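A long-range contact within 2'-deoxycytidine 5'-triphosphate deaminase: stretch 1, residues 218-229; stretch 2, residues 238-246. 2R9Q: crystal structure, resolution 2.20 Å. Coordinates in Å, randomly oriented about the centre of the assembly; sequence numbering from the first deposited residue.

Stretch 1 218-229: GYRGKHHTAVVD
Stretch 2 (238-246) VLDFWEPLF

Strand 218-221 and strand 242-246 run antiparallel, their axes 144° apart in direction and 4.4 Å at closest approach; Gly-218 pairs with Leu-245, Tyr-219 with Pro-244, Arg-220 with Glu-243 and Gly-221 with Trp-242, at CA-CA distances of 4.6 to 5.4 Å. Gly-218 adopts phi/psi 156/-160, where a CB would jam against the preceding carbonyl; its O accepts from Leu-245 N (2.9 Å). Tyr-219 (-133/147; chi1 m, chi2 -86°) shares a sheet face with Trp-242 and Pro-244, its CD1 3.7 Å from Trp-242 CB and its CE1 4.0 Å from Pro-244 CB. Since proline has no amide hydrogen, its place in a non-hydrogen-bonded pair costs the ladder nothing.

Arg-220 (-113/136; chi t, t, p, -151°) lies on the other face with Glu-243 and Leu-245. Its N donates to Glu-243 O (3.0 Å) and its O accepts from Glu-243 N (2.7 Å), both nearly straight. Glu-243 (chi m, t, -10°) brings OE1 to the guanidinium edge, 3.0 Å from Arg-220 NE and 2.9 Å from Arg-220 NH2, a salt bridge with two hydrogen bonds, while Leu-245 CD2 covers one guanidinium face, 3.7 Å from Arg-220 CZ. Gly-221 (-64/142) leaves its CA 4.4 Å from Trp-242 CD1.

Beyond the strand, Lys-222 N donates to Phe-241 O (2.8 Å). The extended Lys-222 side chain (m, t, t, t) passes Glu-243, CE to CG 3.4 Å, and ends with NZ donating a hydrogen bond to Leu-239 O (2.6 Å). His-223 and His-224 make no contact with stretch 2. Phe-241 (chi1 m, chi2 -77°) points its CA-to-CB bond away from stretch 1, but its ring end comes back against residues 225-228: Thr-225 OG1, hydrogen-bonded to Ala-226 O (2.7 Å), lies with that oxygen at the ring edge, and Val-228 CG2 (chi1 t) reaches Phe-241 CE1 at 3.4 Å. One water accepts from Ala-226 N (water O to N 3.0 Å) and donates to Asp-240 O (water O to O 2.7 Å).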

# COMPACT_ATOMS: atom_id res chain seq x y z
N GLY B 218 12.47 17.90 11.27
CA GLY B 218 11.05 17.70 11.28
C GLY B 218 10.64 16.28 11.61
O GLY B 218 11.36 15.52 12.23
N TYR B 219 9.42 15.95 11.23
CA TYR B 219 8.81 14.71 11.66
C TYR B 219 8.18 14.00 10.46
O TYR B 219 7.72 14.64 9.54
CB TYR B 219 7.77 14.97 12.76
CG TYR B 219 8.39 15.51 14.04
CD1 TYR B 219 8.90 14.66 15.01
CD2 TYR B 219 8.49 16.88 14.26
CE1 TYR B 219 9.47 15.14 16.16
CE2 TYR B 219 9.07 17.40 15.41
CZ TYR B 219 9.56 16.53 16.36
OH TYR B 219 10.12 17.02 17.49
N ARG B 220 8.20 12.67 10.52
CA ARG B 220 7.41 11.79 9.69
C ARG B 220 6.36 11.06 10.56
O ARG B 220 6.64 10.61 11.67
CB ARG B 220 8.36 10.84 8.99
CG ARG B 220 7.74 9.87 8.07
CD ARG B 220 8.79 9.24 7.21
NE ARG B 220 9.78 8.57 8.04
CZ ARG B 220 11.07 8.38 7.70
NH1 ARG B 220 11.57 8.82 6.54
NH2 ARG B 220 11.88 7.75 8.55
N GLY B 221 5.12 10.98 10.07
CA GLY B 221 4.07 10.20 10.74
C GLY B 221 4.33 8.70 10.80
O GLY B 221 4.88 8.12 9.87
N LYS B 222 3.95 8.09 11.91
CA LYS B 222 4.07 6.65 12.11
C LYS B 222 2.77 5.89 11.73
O LYS B 222 1.72 6.50 11.53
CB LYS B 222 4.44 6.34 13.56
CG LYS B 222 5.83 6.75 13.98
CD LYS B 222 6.11 6.31 15.43
CE LYS B 222 7.62 6.35 15.76
NZ LYS B 222 7.95 5.78 17.13
N HIS B 223 2.86 4.56 11.62
CA HIS B 223 1.71 3.75 11.20
C HIS B 223 1.25 2.79 12.31
O HIS B 223 1.95 2.52 13.25
CB HIS B 223 2.03 3.02 9.92
CG HIS B 223 2.44 3.94 8.81
ND1 HIS B 223 3.72 3.98 8.31
CD2 HIS B 223 1.73 4.87 8.12
CE1 HIS B 223 3.79 4.89 7.36
NE2 HIS B 223 2.59 5.44 7.22
N HIS B 224 0.04 2.34 12.25
CA HIS B 224 -0.48 1.47 13.35
C HIS B 224 -0.36 2.05 14.78
O HIS B 224 -0.17 1.31 15.78
CB HIS B 224 0.14 0.08 13.25
CG HIS B 224 -0.10 -0.57 11.92
ND1 HIS B 224 -1.30 -1.19 11.61
CD2 HIS B 224 0.67 -0.65 10.82
CE1 HIS B 224 -1.24 -1.66 10.37
NE2 HIS B 224 -0.05 -1.34 9.87
N THR B 225 -0.55 3.37 14.86
CA THR B 225 -0.50 4.08 16.10
C THR B 225 -1.78 3.81 16.87
O THR B 225 -2.70 3.19 16.37
CB THR B 225 -0.31 5.64 15.87
OG1 THR B 225 -1.49 6.20 15.26
CG2 THR B 225 0.96 5.99 15.03
N ALA B 226 -1.81 4.27 18.11
CA ALA B 226 -3.05 4.43 18.86
C ALA B 226 -3.90 5.49 18.15
O ALA B 226 -3.45 6.12 17.17
CB ALA B 226 -2.74 4.81 20.34
N VAL B 227 -5.13 5.67 18.62
CA VAL B 227 -6.05 6.63 18.04
C VAL B 227 -5.71 8.00 18.61
O VAL B 227 -5.32 8.08 19.75
CB VAL B 227 -7.54 6.25 18.29
CG1 VAL B 227 -7.83 4.88 17.73
CG2 VAL B 227 -7.86 6.28 19.79
N VAL B 228 -5.81 9.06 17.82
CA VAL B 228 -5.57 10.38 18.33
C VAL B 228 -6.86 11.09 18.66
O VAL B 228 -7.64 11.32 17.77
CB VAL B 228 -4.77 11.28 17.37
CG1 VAL B 228 -4.58 12.67 18.02
CG2 VAL B 228 -3.45 10.67 17.05
N ASP B 229 -7.06 11.42 19.94
CA ASP B 229 -8.15 12.31 20.37
C ASP B 229 -7.82 13.76 19.98
O ASP B 229 -6.88 14.36 20.49
CB ASP B 229 -8.43 12.18 21.87
CG ASP B 229 -9.82 12.70 22.28
OD1 ASP B 229 -10.25 13.76 21.77
OD2 ASP B 229 -10.48 12.05 23.13
N VAL B 238 4.89 12.47 21.84
CA VAL B 238 5.40 12.70 20.50
C VAL B 238 5.99 11.43 19.83
O VAL B 238 5.62 11.12 18.69
CB VAL B 238 6.36 13.92 20.43
CG1 VAL B 238 5.59 15.18 20.77
CG2 VAL B 238 7.57 13.76 21.37
N LEU B 239 6.82 10.69 20.55
CA LEU B 239 7.54 9.55 19.98
C LEU B 239 6.72 8.31 19.63
O LEU B 239 7.24 7.38 19.01
CB LEU B 239 8.70 9.12 20.89
CG LEU B 239 10.13 9.63 20.61
CD1 LEU B 239 10.27 10.59 19.40
CD2 LEU B 239 10.69 10.25 21.87
N ASP B 240 5.44 8.26 19.97
CA ASP B 240 4.68 7.12 19.49
C ASP B 240 3.65 7.45 18.39
O ASP B 240 2.81 6.60 18.06
CB ASP B 240 4.17 6.23 20.65
CG ASP B 240 3.27 6.94 21.59
OD1 ASP B 240 2.43 7.74 21.09
OD2 ASP B 240 3.41 6.68 22.81
N PHE B 241 3.80 8.65 17.80
CA PHE B 241 3.08 9.08 16.59
C PHE B 241 3.97 9.62 15.47
O PHE B 241 3.66 9.47 14.30
CB PHE B 241 2.05 10.14 16.95
CG PHE B 241 0.96 9.61 17.79
CD1 PHE B 241 -0.05 8.86 17.21
CD2 PHE B 241 0.94 9.84 19.17
CE1 PHE B 241 -1.07 8.35 17.97
CE2 PHE B 241 -0.08 9.31 19.95
CZ PHE B 241 -1.09 8.57 19.35
N TRP B 242 5.05 10.29 15.86
CA TRP B 242 5.93 10.96 14.92
C TRP B 242 7.33 10.40 15.09
O TRP B 242 7.69 10.01 16.18
CB TRP B 242 5.88 12.46 15.16
CG TRP B 242 4.53 13.12 14.91
CD1 TRP B 242 4.03 13.52 13.70
CD2 TRP B 242 3.53 13.45 15.88
NE1 TRP B 242 2.79 14.07 13.85
CE2 TRP B 242 2.45 14.05 15.18
CE3 TRP B 242 3.44 13.31 17.28
CZ2 TRP B 242 1.29 14.53 15.84
CZ3 TRP B 242 2.28 13.76 17.95
CH2 TRP B 242 1.21 14.36 17.22
N GLU B 243 8.07 10.30 13.99
CA GLU B 243 9.47 9.92 14.02
C GLU B 243 10.27 11.17 13.70
O GLU B 243 10.09 11.73 12.62
CB GLU B 243 9.85 8.91 12.94
CG GLU B 243 9.09 7.62 12.96
CD GLU B 243 9.36 6.76 11.74
OE1 GLU B 243 10.02 7.26 10.77
OE2 GLU B 243 8.92 5.58 11.74
N PRO B 244 11.18 11.57 14.62
CA PRO B 244 12.06 12.73 14.36
C PRO B 244 13.04 12.43 13.24
O PRO B 244 13.43 11.29 13.07
CB PRO B 244 12.81 12.93 15.68
CG PRO B 244 12.36 11.87 16.59
CD PRO B 244 11.41 10.96 15.93
N LEU B 245 13.35 13.44 12.46
CA LEU B 245 14.23 13.31 11.30
C LEU B 245 15.36 14.32 11.47
O LEU B 245 15.14 15.49 11.84
CB LEU B 245 13.51 13.57 9.97
CG LEU B 245 12.28 12.76 9.54
CD1 LEU B 245 11.70 13.35 8.23
CD2 LEU B 245 12.58 11.24 9.42
N PHE B 246 16.57 13.85 11.19
CA PHE B 246 17.78 14.58 11.53
C PHE B 246 18.60 14.73 10.27
O PHE B 246 18.76 13.75 9.57
CB PHE B 246 18.59 13.86 12.63
CG PHE B 246 17.82 13.60 13.88
CD1 PHE B 246 17.29 12.35 14.13
CD2 PHE B 246 17.66 14.60 14.82
CE1 PHE B 246 16.58 12.09 15.30
CE2 PHE B 246 16.96 14.35 16.00
CZ PHE B 246 16.42 13.09 16.24
O HOH W 1 0.91 5.11 19.19